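Local coordinates for outer membrane protein SusF (Bacteroides thetaiotaomicron, PDB 4FE9) that binds starch at the surface of the bacterial cell through carbohydrate-binding modules before the glycan is taken into the periplasm for degradation, at residues Gln306-Pro311 with Gly316-Phe321; Val98-Glu101 with Ser105-Ser108. All blocks are in the same frame, centred on the assembly; numbering follows the deposited sequence.

Overall arrangement
Read from the N terminus, contact 2 comes first. It closes the short turn that leaves helix 92-102, bringing Ser-105 and Arg-106 back against Gln-100 near the helix's end, before strand 111-122, among the N-terminal strands up to 128-141. The chain then runs through the first carbohydrate-binding module and into the second, where contact 1 folds the loop 316-321 back along strand 306-310. The two closures follow one another in series, neither nesting nor crossing. Their centres lie about 38 Å apart, on opposite sides of the chain's centre. Contact 2 borders strand 222-224 and the loop residues Val-225, Trp-227, Phe-248, Asn-249 and Tyr-250 of the first module; contact 1 shapes part of a glycan pocket in the second.

Contact 1 of 2, residues Gln306-Pro311 with Gly316-Phe321. With GLC (alpha-D-glucopyranose), chain C.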
loop_
_atom_site.group_PDB
_atom_site.type_symbol
_atom_site.label_atom_id
_atom_site.label_comp_id
_atom_site.label_asym_id
_atom_site.label_seq_id
_atom_site.Cartn_x
_atom_site.Cartn_y
_atom_site.Cartn_z
ATOM N N GLN A 306 -14.883 -21.080 3.403
ATOM C CA GLN A 306 -14.007 -20.096 4.068
ATOM C C GLN A 306 -12.573 -20.576 4.061
ATOM O O GLN A 306 -12.326 -21.754 4.223
ATOM C CB GLN A 306 -14.463 -19.857 5.505
ATOM C CG GLN A 306 -15.838 -19.167 5.583
ATOM C CD GLN A 306 -16.399 -19.135 6.977
ATOM O OE1 GLN A 306 -15.756 -18.657 7.909
ATOM N NE2 GLN A 306 -17.632 -19.566 7.116
ATOM N N VAL A 307 -11.635 -19.656 3.863
ATOM C CA VAL A 307 -10.205 -19.997 3.875
ATOM C C VAL A 307 -9.359 -19.021 4.677
ATOM O O VAL A 307 -9.717 -17.841 4.822
ATOM C CB VAL A 307 -9.632 -20.079 2.441
ATOM C CG1 VAL A 307 -10.292 -21.240 1.652
ATOM C CG2 VAL A 307 -9.798 -18.783 1.733
ATOM N N LYS A 308 -8.179 -19.484 5.099
ATOM C CA LYS A 308 -7.129 -18.592 5.638
ATOM C C LYS A 308 -5.737 -19.067 5.133
ATOM O O LYS A 308 -5.607 -20.180 4.626
ATOM C CB LYS A 308 -7.143 -18.615 7.163
ATOM C CG LYS A 308 -8.188 -17.722 7.781
ATOM C CD LYS A 308 -8.057 -17.687 9.249
ATOM C CE LYS A 308 -7.405 -16.409 9.699
ATOM N NZ LYS A 308 -7.554 -16.224 11.170
ATOM N N PHE A 309 -4.730 -18.221 5.284
ATOM C CA PHE A 309 -3.397 -18.479 4.742
ATOM C C PHE A 309 -2.397 -18.391 5.867
ATOM O O PHE A 309 -2.641 -17.704 6.852
ATOM C CB PHE A 309 -3.045 -17.448 3.660
ATOM C CG PHE A 309 -3.973 -17.459 2.499
ATOM C CD1 PHE A 309 -5.102 -16.640 2.486
ATOM C CD2 PHE A 309 -3.727 -18.275 1.405
ATOM C CE1 PHE A 309 -5.981 -16.653 1.401
ATOM C CE2 PHE A 309 -4.643 -18.349 0.342
ATOM C CZ PHE A 309 -5.767 -17.521 0.345
ATOM N N ALA A 310 -1.302 -19.149 5.765
ATOM C CA ALA A 310 -0.250 -19.149 6.813
ATOM C C ALA A 310 1.127 -19.414 6.202
ATOM O O ALA A 310 1.236 -20.079 5.170
ATOM C CB ALA A 310 -0.549 -20.203 7.870
ATOM N N PRO A 311 2.192 -19.021 6.918
ATOM C CA PRO A 311 3.509 -19.169 6.366
ATOM C C PRO A 311 4.126 -20.568 6.647
ATOM O O PRO A 311 5.286 -20.792 6.342
ATOM C CB PRO A 311 4.303 -18.067 7.093
ATOM C CG PRO A 311 3.666 -17.968 8.392
ATOM C CD PRO A 311 2.201 -18.194 8.138
ATOM N N GLY A 316 -0.701 -19.943 13.074
ATOM C CA GLY A 316 0.383 -19.085 13.598
ATOM C C GLY A 316 0.817 -18.077 12.544
ATOM O O GLY A 316 1.241 -18.466 11.437
ATOM N N ASN A 317 0.610 -16.793 12.832
ATOM C CA ASN A 317 0.841 -15.733 11.852
ATOM C C ASN A 317 -0.013 -15.916 10.609
ATOM O O ASN A 317 0.307 -15.424 9.530
ATOM C CB ASN A 317 2.328 -15.664 11.476
ATOM C CG ASN A 317 3.216 -15.311 12.669
ATOM O OD1 ASN A 317 3.968 -16.158 13.183
ATOM N ND2 ASN A 317 3.080 -14.093 13.154
ATOM N N ASP A 318 -1.176 -16.505 10.802
ATOM C CA ASP A 318 -2.096 -16.754 9.719
ATOM C C ASP A 318 -2.973 -15.508 9.462
ATOM O O ASP A 318 -3.028 -14.605 10.284
ATOM C CB ASP A 318 -2.973 -17.942 10.096
ATOM C CG ASP A 318 -3.507 -17.827 11.503
ATOM O OD1 ASP A 318 -4.585 -17.216 11.659
ATOM O OD2 ASP A 318 -2.781 -18.206 12.461
ATOM N N PHE A 319 -3.549 -15.422 8.276
ATOM C CA PHE A 319 -4.434 -14.320 7.938
ATOM C C PHE A 319 -5.529 -14.783 6.987
ATOM O O PHE A 319 -5.383 -15.796 6.297
ATOM C CB PHE A 319 -3.652 -13.153 7.318
ATOM C CG PHE A 319 -2.848 -13.534 6.095
ATOM C CD1 PHE A 319 -3.329 -13.256 4.808
ATOM C CD2 PHE A 319 -1.554 -14.035 6.230
ATOM C CE1 PHE A 319 -2.577 -13.594 3.667
ATOM C CE2 PHE A 319 -0.827 -14.457 5.106
ATOM C CZ PHE A 319 -1.317 -14.209 3.818
ATOM N N GLY A 320 -6.615 -14.024 6.936
ATOM C CA GLY A 320 -7.742 -14.363 6.086
ATOM C C GLY A 320 -8.168 -13.163 5.262
ATOM O O GLY A 320 -7.401 -12.665 4.411
ATOM N N PHE A 321 -9.351 -12.632 5.567
ATOM C CA PHE A 321 -9.792 -11.393 4.939
ATOM C C PHE A 321 -8.837 -10.232 5.336
ATOM O O PHE A 321 -8.452 -10.103 6.501
ATOM C CB PHE A 321 -11.246 -11.082 5.344
ATOM C CG PHE A 321 -11.825 -9.899 4.649
ATOM C CD1 PHE A 321 -12.432 -10.038 3.401
ATOM C CD2 PHE A 321 -11.711 -8.618 5.209
ATOM C CE1 PHE A 321 -12.823 -8.907 2.658
ATOM C CE2 PHE A 321 -12.243 -7.501 4.547
ATOM C CZ PHE A 321 -12.781 -7.646 3.248
HETATM C C1 GLC C . -5.955 -19.537 15.263
HETATM C C2 GLC C . -6.316 -18.857 13.947
HETATM C C3 GLC C . -7.786 -19.022 13.631
HETATM C C4 GLC C . -8.153 -20.494 13.646
HETATM C C5 GLC C . -7.745 -21.110 14.959
HETATM C C6 GLC C . -8.047 -22.605 14.973
HETATM O O2 GLC C . -6.024 -17.475 14.051
HETATM O O3 GLC C . -8.104 -18.456 12.354
HETATM O O4 GLC C . -9.547 -20.624 13.539
HETATM O O5 GLC C . -6.349 -20.908 15.210
HETATM O O6 GLC C . -7.646 -23.114 16.245
HETATM O O HOH W 1 -5.678 -13.992 11.640
#
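The ring of Phe-319 lies over CB of Phe-309, which sits 4.0 Å from the ring centroid and 21° off its normal, a CH-pi contact offset toward the rim. Phe-319 reaches this place because CG stands between its backbone N and carbonyl carbon (chi1 56°), bringing the ring back over the strand although the CB bond points away. The rings are slid apart and barely overlap, with planes at 29°; Val-354 and Ile-363 pack against both.

The backbones form a single antiparallel bridge: Phe-309 N gives to Phe-319 O at 2.7 Å, and Phe-319 N to Phe-309 O at 2.8 Å. On the sugar side, Lys-308 bends at chi3 and sets NZ 3.2 Å from Asp-318 OD1, a salt bridge. A water links the same NZ to Asp-318 O. Gly-316 N bonds Asp-318 OD2 at 2.8 Å on that oxygen's anti lone pair, away from OD1.

The glucose spans the ion pair: Lys-308 NZ donates to O3 at 2.6 Å and weakly to O2, which gives its proton to Asp-318 OD1 at 2.8 Å. O3 meets mainly the lysine, O2 the carboxylate, consistent with the ion pair presenting donor and acceptor together to the glucan.

Contact 2 of 2, residues Val98-Glu101 with Ser105-Ser108; sequences VTQE and SRAS
OE1 of Gln-100 takes the N-H of Arg-106 NE at 2.9 Å, with an N-H...O angle of 156°. The donor lies in the plane of the amide carbonyl, while OE1 is slightly tilted from the guanidinium plane. Amide and guanidinium are nearly coplanar, 24° apart, and the oxygen meets the guanidinium at its edge. The bend of the arginine at chi3 (70°) brings NE round to OE1. The aliphatic part of the chain wraps the same oxygen: Arg-106 CG comes within 3.2 Å of OE1.

The amide's other end is held too. Gln-100 NE2 bonds Asp-96 OD1 one helical turn earlier and also a water at 3.0 Å, which Arg-106 NH2 reaches by a weak bond. With OE1 as acceptor and NE2 as donor, the two ends together set which way the amide faces.

Alongside, Ser-105 N donates to Gln-100 O at 3.0 Å, a backbone bond that ties the exiting chain to the helix. Ser-105 OG then accepts from Ala-107 N at 2.9 Å, the mark of an ST turn, and bonds Asn-249 OD1 as well.

Arg-106 has further partners, giving NH1 to Val-225 O and forming a cation-pi pair with Trp-227. A leucine in place of Arg-106 would probably leave Gln-100 OE1 and Val-225 O without their donor and Trp-227 without its cation, so that the amide is held mainly from its NE2 end.

The contact thus closes the link from helix 92-102 to strand 111-122, with Thr-99 on the helix packing against Leu-113 of that strand. Phe-224 of strand 222-224 touches both Gln-100 and Arg-106, placing this buried turn where the N-terminal strands, up to 128-141, meet the first carbohydrate-binding module.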
loop_
_atom_site.group_PDB
_atom_site.type_symbol
_atom_site.label_atom_id
_atom_site.label_comp_id
_atom_site.label_asym_id
_atom_site.label_seq_id
_atom_site.Cartn_x
_atom_site.Cartn_y
_atom_site.Cartn_z
ATOM N N VAL A 98 -0.995 22.042 11.039
ATOM C CA VAL A 98 -2.208 21.274 10.955
ATOM C C VAL A 98 -2.589 21.025 9.479
ATOM O O VAL A 98 -3.122 19.966 9.131
ATOM C CB VAL A 98 -3.359 21.969 11.761
ATOM C CG1 VAL A 98 -4.674 21.379 11.400
ATOM C CG2 VAL A 98 -3.103 21.802 13.273
ATOM N N THR A 99 -2.290 22.000 8.610
ATOM C CA THR A 99 -2.598 21.876 7.188
ATOM C C THR A 99 -1.774 20.712 6.581
ATOM O O THR A 99 -2.301 19.882 5.812
ATOM C CB THR A 99 -2.263 23.222 6.401
ATOM O OG1 THR A 99 -3.125 24.277 6.855
ATOM C CG2 THR A 99 -2.498 23.027 4.884
ATOM N N GLN A 100 -0.517 20.598 7.014
ATOM C CA GLN A 100 0.392 19.619 6.411
ATOM C C GLN A 100 0.046 18.207 6.901
ATOM O O GLN A 100 -0.083 17.318 6.118
ATOM C CB GLN A 100 1.855 20.005 6.702
ATOM C CG GLN A 100 2.284 21.358 6.048
ATOM C CD GLN A 100 3.770 21.673 6.249
ATOM O OE1 GLN A 100 4.590 20.792 6.212
ATOM N NE2 GLN A 100 4.102 22.956 6.370
ATOM N N GLU A 101 -0.360 18.099 8.153
ATOM C CA GLU A 101 -0.951 16.849 8.667
ATOM C C GLU A 101 -2.230 16.420 7.966
ATOM O O GLU A 101 -2.315 15.304 7.464
ATOM C CB GLU A 101 -1.186 16.934 10.166
ATOM C CG GLU A 101 0.089 17.051 10.931
ATOM C CD GLU A 101 0.816 15.700 11.066
ATOM O OE1 GLU A 101 0.266 14.652 10.601
ATOM O OE2 GLU A 101 1.931 15.688 11.653
ATOM N N SER A 105 1.293 16.046 3.722
ATOM C CA SER A 105 2.160 16.577 2.682
ATOM C C SER A 105 2.729 17.933 3.046
ATOM O O SER A 105 1.992 18.839 3.515
ATOM C CB SER A 105 1.392 16.648 1.379
ATOM O OG SER A 105 2.088 17.362 0.412
ATOM N N ARG A 106 4.032 18.103 2.815
ATOM C CA ARG A 106 4.632 19.396 2.888
ATOM C C ARG A 106 4.674 20.107 1.548
ATOM O O ARG A 106 5.232 21.188 1.447
ATOM C CB ARG A 106 6.004 19.314 3.491
ATOM C CG ARG A 106 6.053 18.396 4.742
ATOM C CD ARG A 106 7.358 18.642 5.517
ATOM N NE ARG A 106 7.335 19.945 6.146
ATOM C CZ ARG A 106 8.344 20.490 6.815
ATOM N NH1 ARG A 106 9.454 19.795 7.054
ATOM N NH2 ARG A 106 8.233 21.743 7.275
ATOM N N ALA A 107 4.031 19.532 0.539
ATOM C CA ALA A 107 4.153 20.069 -0.822
ATOM C C ALA A 107 3.708 21.560 -0.825
ATOM O O ALA A 107 2.738 21.926 -0.132
ATOM C CB ALA A 107 3.298 19.274 -1.754
ATOM N N SER A 108 4.386 22.409 -1.613
ATOM C CA SER A 108 4.047 23.820 -1.625
ATOM C C SER A 108 2.890 24.118 -2.586
ATOM O O SER A 108 3.046 24.869 -3.557
ATOM C CB SER A 108 5.250 24.659 -1.972
ATOM O OG SER A 108 4.947 26.037 -1.855
HETATM O O HOH W 2 6.837 23.790 5.561
#